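Glutaredoxin (Methanosarcina mazei, PDB 3NZN) probably acts as a small thiol-disulfide oxidoreductase of the thioredoxin fold, using a CxxC pair to reduce or exchange disulfides. Local coordinates at residues K60-E63 with E64-E68; E67-R70 with R71-S75; K93-E96 with I97-S100. All coordinates share one frame; numbering follows the deposited sequence.

Contact 1 of 3, residues K60-E63 with E64-E68. With SO4 (sulfate ion), chain E.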
loop_
_atom_site.group_PDB
_atom_site.type_symbol
_atom_site.label_atom_id
_atom_site.label_comp_id
_atom_site.label_asym_id
_atom_site.label_seq_id
_atom_site.Cartn_x
_atom_site.Cartn_y
_atom_site.Cartn_z
ATOM N N LYS A 60 -5.664 -6.912 -9.818
ATOM C CA LYS A 60 -4.660 -7.876 -10.037
ATOM C C LYS A 60 -3.377 -7.173 -10.491
ATOM O O LYS A 60 -2.266 -7.674 -10.247
ATOM C CB LYS A 60 -5.083 -8.916 -11.096
ATOM C CG LYS A 60 -6.241 -9.781 -10.642
ATOM C CD LYS A 60 -7.175 -10.275 -11.820
ATOM C CE LYS A 60 -8.470 -10.842 -11.268
ATOM N NZ LYS A 60 -8.146 -11.830 -10.159
ATOM N N GLU A 61 -3.478 -6.075 -11.223
ATOM C CA GLU A 61 -2.301 -5.405 -11.620
ATOM C C GLU A 61 -1.486 -4.905 -10.432
ATOM O O GLU A 61 -0.252 -4.933 -10.519
ATOM C CB GLU A 61 -2.597 -4.277 -12.579
ATOM C CG GLU A 61 -2.940 -4.785 -13.930
ATOM C CD GLU A 61 -3.059 -3.726 -14.997
ATOM O OE1 GLU A 61 -2.837 -2.510 -14.715
ATOM O OE2 GLU A 61 -3.410 -4.120 -16.159
ATOM N N GLU A 62 -2.115 -4.325 -9.450
ATOM C CA GLU A 62 -1.417 -3.857 -8.263
ATOM C C GLU A 62 -0.805 -5.016 -7.529
ATOM O O GLU A 62 0.359 -4.956 -7.164
ATOM C CB GLU A 62 -2.363 -3.148 -7.340
ATOM C CG GLU A 62 -1.718 -2.515 -6.088
ATOM C CD GLU A 62 -1.577 -3.425 -4.877
ATOM O OE1 GLU A 62 -2.159 -4.555 -4.850
ATOM O OE2 GLU A 62 -0.833 -3.017 -3.905
ATOM N N GLU A 63 -1.505 -6.137 -7.444
ATOM C CA GLU A 63 -1.023 -7.303 -6.748
ATOM C C GLU A 63 0.266 -7.804 -7.443
ATOM O O GLU A 63 1.263 -8.128 -6.798
ATOM C CB GLU A 63 -2.065 -8.398 -6.714
ATOM C CG GLU A 63 -1.658 -9.611 -5.949
ATOM C CD GLU A 63 -2.750 -10.683 -5.811
ATOM O OE1 GLU A 63 -3.850 -10.412 -6.334
ATOM O OE2 GLU A 63 -2.460 -11.744 -5.182
ATOM N N GLU A 64 0.193 -7.933 -8.757
ATOM C CA GLU A 64 1.269 -8.437 -9.533
ATOM C C GLU A 64 2.515 -7.500 -9.462
ATOM O O GLU A 64 3.664 -7.930 -9.392
ATOM C CB GLU A 64 0.898 -8.645 -10.942
ATOM C CG GLU A 64 -0.050 -9.777 -11.165
ATOM C CD GLU A 64 -0.797 -9.765 -12.502
ATOM O OE1 GLU A 64 -0.681 -8.854 -13.296
ATOM O OE2 GLU A 64 -1.529 -10.721 -12.785
ATOM N N ALA A 65 2.305 -6.188 -9.420
ATOM C CA ALA A 65 3.420 -5.251 -9.311
ATOM C C ALA A 65 4.099 -5.404 -7.984
ATOM O O ALA A 65 5.349 -5.397 -7.919
ATOM C CB ALA A 65 2.940 -3.827 -9.589
ATOM N N VAL A 66 3.326 -5.484 -6.885
ATOM C CA VAL A 66 3.920 -5.639 -5.597
ATOM C C VAL A 66 4.687 -6.936 -5.516
ATOM O O VAL A 66 5.757 -6.984 -4.919
ATOM C CB VAL A 66 2.876 -5.485 -4.471
ATOM C CG1 VAL A 66 3.473 -5.970 -3.172
ATOM C CG2 VAL A 66 2.368 -4.010 -4.464
ATOM N N GLU A 67 4.131 -8.017 -6.050
ATOM C CA GLU A 67 4.863 -9.259 -6.024
ATOM C C GLU A 67 6.160 -9.154 -6.793
ATOM O O GLU A 67 7.164 -9.767 -6.377
ATOM C CB GLU A 67 4.020 -10.370 -6.642
ATOM C CG GLU A 67 2.845 -10.790 -5.867
ATOM C CD GLU A 67 1.785 -11.646 -6.650
ATOM O OE1 GLU A 67 1.716 -11.735 -7.918
ATOM O OE2 GLU A 67 0.902 -12.173 -5.964
ATOM N N GLU A 68 6.176 -8.456 -7.917
ATOM C CA GLU A 68 7.421 -8.294 -8.652
ATOM C C GLU A 68 8.470 -7.501 -7.841
ATOM O O GLU A 68 9.634 -7.871 -7.817
ATOM C CB GLU A 68 7.130 -7.625 -9.967
ATOM C CG GLU A 68 8.377 -7.309 -10.780
ATOM C CD GLU A 68 9.027 -8.493 -11.438
ATOM O OE1 GLU A 68 8.561 -9.659 -11.282
ATOM O OE2 GLU A 68 10.057 -8.252 -12.197
HETATM S S SO4 E . -8.622 -6.716 -11.930
HETATM O O1 SO4 E . -9.273 -7.682 -12.849
HETATM O O2 SO4 E . -7.319 -6.312 -12.505
HETATM O O3 SO4 E . -9.449 -5.489 -11.711
HETATM O O4 SO4 E . -8.305 -7.320 -10.643
#

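Contact 2 of 3, residues E67-R70 with R71-S75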
loop_
_atom_site.group_PDB
_atom_site.type_symbol
_atom_site.label_atom_id
_atom_site.label_comp_id
_atom_site.label_asym_id
_atom_site.label_seq_id
_atom_site.Cartn_x
_atom_site.Cartn_y
_atom_site.Cartn_z
ATOM N N GLU A 67 4.131 -8.017 -6.050
ATOM C CA GLU A 67 4.863 -9.259 -6.024
ATOM C C GLU A 67 6.160 -9.154 -6.793
ATOM O O GLU A 67 7.164 -9.767 -6.377
ATOM C CB GLU A 67 4.020 -10.370 -6.642
ATOM C CG GLU A 67 2.845 -10.790 -5.867
ATOM C CD GLU A 67 1.785 -11.646 -6.650
ATOM O OE1 GLU A 67 1.716 -11.735 -7.918
ATOM O OE2 GLU A 67 0.902 -12.173 -5.964
ATOM N N GLU A 68 6.176 -8.456 -7.917
ATOM C CA GLU A 68 7.421 -8.294 -8.652
ATOM C C GLU A 68 8.470 -7.501 -7.841
ATOM O O GLU A 68 9.634 -7.871 -7.817
ATOM C CB GLU A 68 7.130 -7.625 -9.967
ATOM C CG GLU A 68 8.377 -7.309 -10.780
ATOM C CD GLU A 68 9.027 -8.493 -11.438
ATOM O OE1 GLU A 68 8.561 -9.659 -11.282
ATOM O OE2 GLU A 68 10.057 -8.252 -12.197
ATOM N N VAL A 69 8.056 -6.396 -7.239
ATOM C CA VAL A 69 8.939 -5.652 -6.393
ATOM C C VAL A 69 9.445 -6.529 -5.257
ATOM O O VAL A 69 10.598 -6.581 -4.956
ATOM C CB VAL A 69 8.255 -4.393 -5.853
ATOM C CG1 VAL A 69 9.121 -3.714 -4.844
ATOM C CG2 VAL A 69 7.943 -3.459 -6.987
ATOM N N ARG A 70 8.535 -7.264 -4.581
ATOM C CA ARG A 70 8.980 -8.055 -3.452
ATOM C C ARG A 70 10.023 -9.125 -3.802
ATOM O O ARG A 70 10.872 -9.375 -3.085
ATOM C CB ARG A 70 7.732 -8.719 -2.805
ATOM C CG ARG A 70 8.058 -9.529 -1.592
ATOM C CD ARG A 70 6.696 -10.106 -0.965
ATOM N NE ARG A 70 5.975 -9.060 -0.198
ATOM C CZ ARG A 70 4.751 -8.654 -0.414
ATOM N NH1 ARG A 70 4.251 -7.702 0.328
ATOM N NH2 ARG A 70 4.042 -9.157 -1.324
ATOM N N ARG A 71 9.857 -9.685 -4.972
ATOM C CA ARG A 71 10.822 -10.701 -5.473
ATOM C C ARG A 71 12.275 -10.173 -5.465
ATOM O O ARG A 71 13.177 -10.856 -5.074
ATOM C CB ARG A 71 10.455 -11.162 -6.869
ATOM C CG ARG A 71 11.501 -12.009 -7.568
ATOM C CD ARG A 71 11.074 -12.293 -8.976
ATOM N NE ARG A 71 12.177 -12.675 -9.835
ATOM C CZ ARG A 71 12.033 -12.809 -11.126
ATOM N NH1 ARG A 71 10.873 -12.611 -11.679
ATOM N NH2 ARG A 71 13.085 -13.131 -11.859
ATOM N N PHE A 72 12.421 -8.911 -5.887
ATOM C CA PHE A 72 13.713 -8.295 -6.064
ATOM C C PHE A 72 14.124 -7.429 -4.867
ATOM O O PHE A 72 15.274 -7.039 -4.703
ATOM C CB PHE A 72 13.715 -7.423 -7.298
ATOM C CG PHE A 72 13.862 -8.250 -8.573
ATOM C CD1 PHE A 72 15.092 -8.654 -8.990
ATOM C CD2 PHE A 72 12.810 -8.538 -9.354
ATOM C CE1 PHE A 72 15.253 -9.416 -10.124
ATOM C CE2 PHE A 72 13.001 -9.317 -10.531
ATOM C CZ PHE A 72 14.227 -9.666 -10.893
ATOM N N ASN A 73 13.154 -7.106 -4.022
ATOM C CA ASN A 73 13.310 -6.144 -2.936
ATOM C C ASN A 73 12.264 -6.484 -1.859
ATOM O O ASN A 73 11.179 -5.963 -1.829
ATOM C CB ASN A 73 13.072 -4.725 -3.399
ATOM C CG ASN A 73 13.076 -3.738 -2.245
ATOM O OD1 ASN A 73 13.530 -4.052 -1.170
ATOM N ND2 ASN A 73 12.673 -2.528 -2.515
ATOM N N PRO A 74 12.653 -7.365 -0.921
ATOM C CA PRO A 74 11.728 -7.760 0.110
ATOM C C PRO A 74 11.140 -6.678 0.982
ATOM O O PRO A 74 10.088 -6.910 1.642
ATOM C CB PRO A 74 12.527 -8.808 0.894
ATOM C CG PRO A 74 13.554 -9.342 -0.096
ATOM C CD PRO A 74 13.840 -8.240 -0.982
ATOM N N SER A 75 11.807 -5.555 1.034
ATOM C CA SER A 75 11.313 -4.398 1.764
ATOM C C SER A 75 10.053 -3.798 1.132
ATOM O O SER A 75 9.362 -2.936 1.764
ATOM C CB SER A 75 12.360 -3.345 1.989
ATOM O OG SER A 75 13.419 -3.838 2.691
HETATM O O HOH W 1 7.967 -8.451 2.155
#

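Contact 3 of 3, residues K93-E96 with I97-S100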
loop_
_atom_site.group_PDB
_atom_site.type_symbol
_atom_site.label_atom_id
_atom_site.label_comp_id
_atom_site.label_asym_id
_atom_site.label_seq_id
_atom_site.Cartn_x
_atom_site.Cartn_y
_atom_site.Cartn_z
ATOM N N LYS A 93 20.176 5.769 -6.347
ATOM C CA LYS A 93 21.567 5.521 -6.244
ATOM C C LYS A 93 22.220 5.866 -7.567
ATOM O O LYS A 93 22.269 5.028 -8.449
ATOM C CB LYS A 93 21.847 4.096 -5.854
ATOM C CG LYS A 93 21.319 3.822 -4.351
ATOM C CD LYS A 93 21.527 2.406 -3.946
ATOM C CE LYS A 93 23.001 2.243 -3.552
ATOM N NZ LYS A 93 23.245 0.826 -3.020
ATOM N N GLU A 94 22.644 7.092 -7.733
ATOM C CA GLU A 94 22.940 7.686 -9.031
ATOM C C GLU A 94 24.115 6.943 -9.761
ATOM O O GLU A 94 23.992 6.538 -10.920
ATOM C CB GLU A 94 23.241 9.190 -8.844
ATOM C CG GLU A 94 23.506 9.958 -10.064
ATOM C CD GLU A 94 23.354 11.475 -9.939
ATOM O OE1 GLU A 94 23.142 11.914 -8.809
ATOM O OE2 GLU A 94 23.488 12.233 -10.897
ATOM N N LYS A 95 25.240 6.805 -9.061
ATOM C CA LYS A 95 26.386 6.140 -9.646
ATOM C C LYS A 95 26.073 4.659 -10.004
ATOM O O LYS A 95 26.400 4.162 -11.071
ATOM C CB LYS A 95 27.581 6.249 -8.733
ATOM C CG LYS A 95 28.833 5.572 -9.311
ATOM C CD LYS A 95 30.062 5.775 -8.394
ATOM C CE LYS A 95 31.311 5.169 -8.861
ATOM N NZ LYS A 95 32.356 5.536 -7.792
ATOM N N GLU A 96 25.405 3.975 -9.086
ATOM C CA GLU A 96 25.087 2.597 -9.324
ATOM C C GLU A 96 24.178 2.404 -10.505
ATOM O O GLU A 96 24.341 1.465 -11.289
ATOM C CB GLU A 96 24.500 1.955 -8.037
ATOM C CG GLU A 96 24.329 0.481 -8.168
ATOM C CD GLU A 96 23.758 -0.166 -6.903
ATOM O OE1 GLU A 96 23.635 0.491 -5.875
ATOM O OE2 GLU A 96 23.430 -1.347 -6.940
ATOM N N ILE A 97 23.182 3.267 -10.656
ATOM C CA ILE A 97 22.282 3.181 -11.759
ATOM C C ILE A 97 23.027 3.404 -13.071
ATOM O O ILE A 97 22.919 2.614 -13.995
ATOM C CB ILE A 97 21.120 4.170 -11.639
ATOM C CG1 ILE A 97 20.190 3.728 -10.475
ATOM C CG2 ILE A 97 20.344 4.268 -12.874
ATOM C CD1 ILE A 97 19.200 4.847 -10.018
ATOM N N ARG A 98 23.797 4.528 -13.165
ATOM C CA ARG A 98 24.498 4.805 -14.419
ATOM C C ARG A 98 25.510 3.731 -14.752
ATOM O O ARG A 98 25.608 3.320 -15.925
ATOM C CB ARG A 98 25.039 6.196 -14.475
ATOM C CG ARG A 98 26.180 6.548 -13.529
ATOM C CD ARG A 98 27.565 6.292 -14.181
ATOM N NE ARG A 98 28.562 6.790 -13.311
ATOM C CZ ARG A 98 29.857 6.701 -13.518
ATOM N NH1 ARG A 98 30.313 6.004 -14.499
ATOM N NH2 ARG A 98 30.686 7.262 -12.642
ATOM N N GLU A 99 26.208 3.219 -13.797
ATOM C CA GLU A 99 27.211 2.183 -14.099
ATOM C C GLU A 99 26.544 0.912 -14.559
ATOM O O GLU A 99 26.952 0.235 -15.496
ATOM C CB GLU A 99 28.098 1.953 -12.936
ATOM C CG GLU A 99 29.050 3.087 -12.639
ATOM C CD GLU A 99 30.116 2.861 -11.660
ATOM O OE1 GLU A 99 30.042 1.902 -10.914
ATOM O OE2 GLU A 99 31.094 3.687 -11.656
ATOM N N SER A 100 25.432 0.520 -13.872
ATOM C CA SER A 100 24.775 -0.697 -14.235
ATOM C C SER A 100 24.235 -0.644 -15.614
ATOM O O SER A 100 24.198 -1.682 -16.285
ATOM C CB SER A 100 23.585 -0.955 -13.248
ATOM O OG SER A 100 24.045 -1.223 -11.954
#

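Contact 1 of 3, residues K60-E63 with E64-E68
Lys60 N, in the opening turn of helix 59-72, donates to O4 of a sulfate at 2.8 Å and weakly to its O2, while Lys60 O accepts from Glu64 N at 2.9 Å. That is the first of four successive i to i+4 backbone bonds here; Ala65 N, Val66 N and Glu67 N bind Glu61 O, Glu62 O and Glu63 O in the same way. The sulfate is probably from the crystallisation liquor, and the aliphatic chain of Lys60 runs alongside it, CG 3.2 Å from O4. Glu64 sends its chain back along the helix because CG stands anti to the carbonyl carbon (chi1 -70°), which lays CG 3.2 Å from Lys60 O; Glu67 repeats this over Glu63 O. The side chains of Glu63 and Glu67 cross at a slant, with OE2 of Glu63 and OE2 of Glu67 3.5 Å apart and the carboxylate planes 62° apart. In Glu62 the bend at chi2 (-87°) turns the carboxylate alongside Val66, OE2 lying 3.4 Å from CG2 of Val66. With an alanine here in place of Glu63, CG of that residue and its carboxylate are gone, which would probably open a gap beside Glu67 OE2 and leave Arg70 of a second subunit without one of its two weak acidic partners. Glu61 is answered by a salt bridge to Arg12. So many carboxylates on one helix are likely to repel one another, and the Glu63-Glu67 pair could favour uptake of a proton, while the sulfate at Lys60 N is consistent with the tendency of a helix start to hold an anion.

Contact 2 of 3, residues E67-R70 with R71-S75
Val69 and Asn73 meet in a local contact at the C-terminal end of helix 59-72, where the chain unwinds into the loop leading to strand 77-83. Arg71 N still makes a regular helical bond to Glu67 O, at 3.0 Å. Beyond it the pattern weakens: Val69 O takes Asn73 N at 2.8 Å and also Phe72 N, both weak because the N-H groups point well off the oxygen, and Asn73 N reaches Arg70 O weakly as well. Pro74, with no hydrogen on its N, cannot continue the ladder. Asn73 OD1 instead accepts a weak bond from Ser75 N at 3.2 Å, an Asx turn that starts the loop. A water ties the last turn to it, accepting from Arg70 NE at 3.1 Å in the guanidinium plane and donating to Pro74 O at 2.7 Å. On another side of the helix Glu68 is bent at chi2 (74°), which brings its two oxygens to two different partners. OE1 makes a long salt bridge with Arg71 NH1, 3.8 Å away, the carboxylate and guanidinium planes nearly perpendicular; OE2 lies at the edge of the Phe72 ring, 3.5 Å from CE2. That same CE2 sits over one face of the Arg71 guanidinium, near its rim, so acid, base and ring form one cluster. Inward, Val69 packs on Tyr27 of strand 24-28 and on Phe78 and Thr80 of strand 77-83, while Phe72 touches Ile82 of strand 77-83 and Ala88 of strand 87-90. Asn73 ND2 is satisfied by Thr80 OG1 and Ser77 OG, pinning the helix end to strand 77-83.

Contact 3 of 3, residues K93-E96 with I97-S100
Ser100 holds Glu96 O with two bonds: this one oxygen accepts from Ser100 N at 3.0 Å and from Ser100 OG at 2.8 Å, the donors arriving from opposite faces of the carbonyl plane. The hydroxyl gets there because OG stands anti to the carbonyl carbon of Ser100 (chi1 -67°), beside its own N. The other backbone acceptors are filled regularly, Lys93 O by Ile97 N, Glu94 O by Arg98 N and Lys95 O by Glu99 N. At the opening of the helix, where Lys93 holds the N-cap position, the N atoms of Lys95 and Glu96 are satisfied by a glycerol, probably from the crystallisation liquor. The Glu96 carboxylate is shared: OE1 receives Lys93 NZ at 2.9 Å in a salt bridge whose hydrogen bond is weak, and OE2 pairs with Lys87 NZ. Glu99 OE2 rests 3.2 Å from Lys95 CE, with Lys95 NZ 4.5 Å away, beyond a salt bridge. The same oxygen lies above a face of the Arg98 guanidinium, 3.7 Å from Arg98 NH2, a long pairing of charges without a directed N-H; Arg98 NH1 goes to Phe103 O. Ile97, buried, packs on Thr38, Leu41 and Leu42 of helix 33-45, and Glu96 and Ser100 on Ile89 of strand 87-90, setting the short helix 94-100 against both.

Contacts 1 and 2 overlap on helix 59-72, sharing Glu67 and Glu68, and contact 2 runs on into the loop after it; their centres are about 10 Å apart. Contact 3, on helix 94-100, lies on the opposite side of the chain's centre from contact 1, centre to centre about 26 Å; its nearest atoms are about 10 Å from contact 2. Across a subunit boundary the first two meet again, since Arg70 of contact 2 faces, in weak long ion pairs, Glu62 and Glu63 of contact 1 on a neighbouring copy. The Cys32-Cys35 disulfide, the likely redox site, lies at the start of helix 33-45, on which contact 3 leans through Ile97.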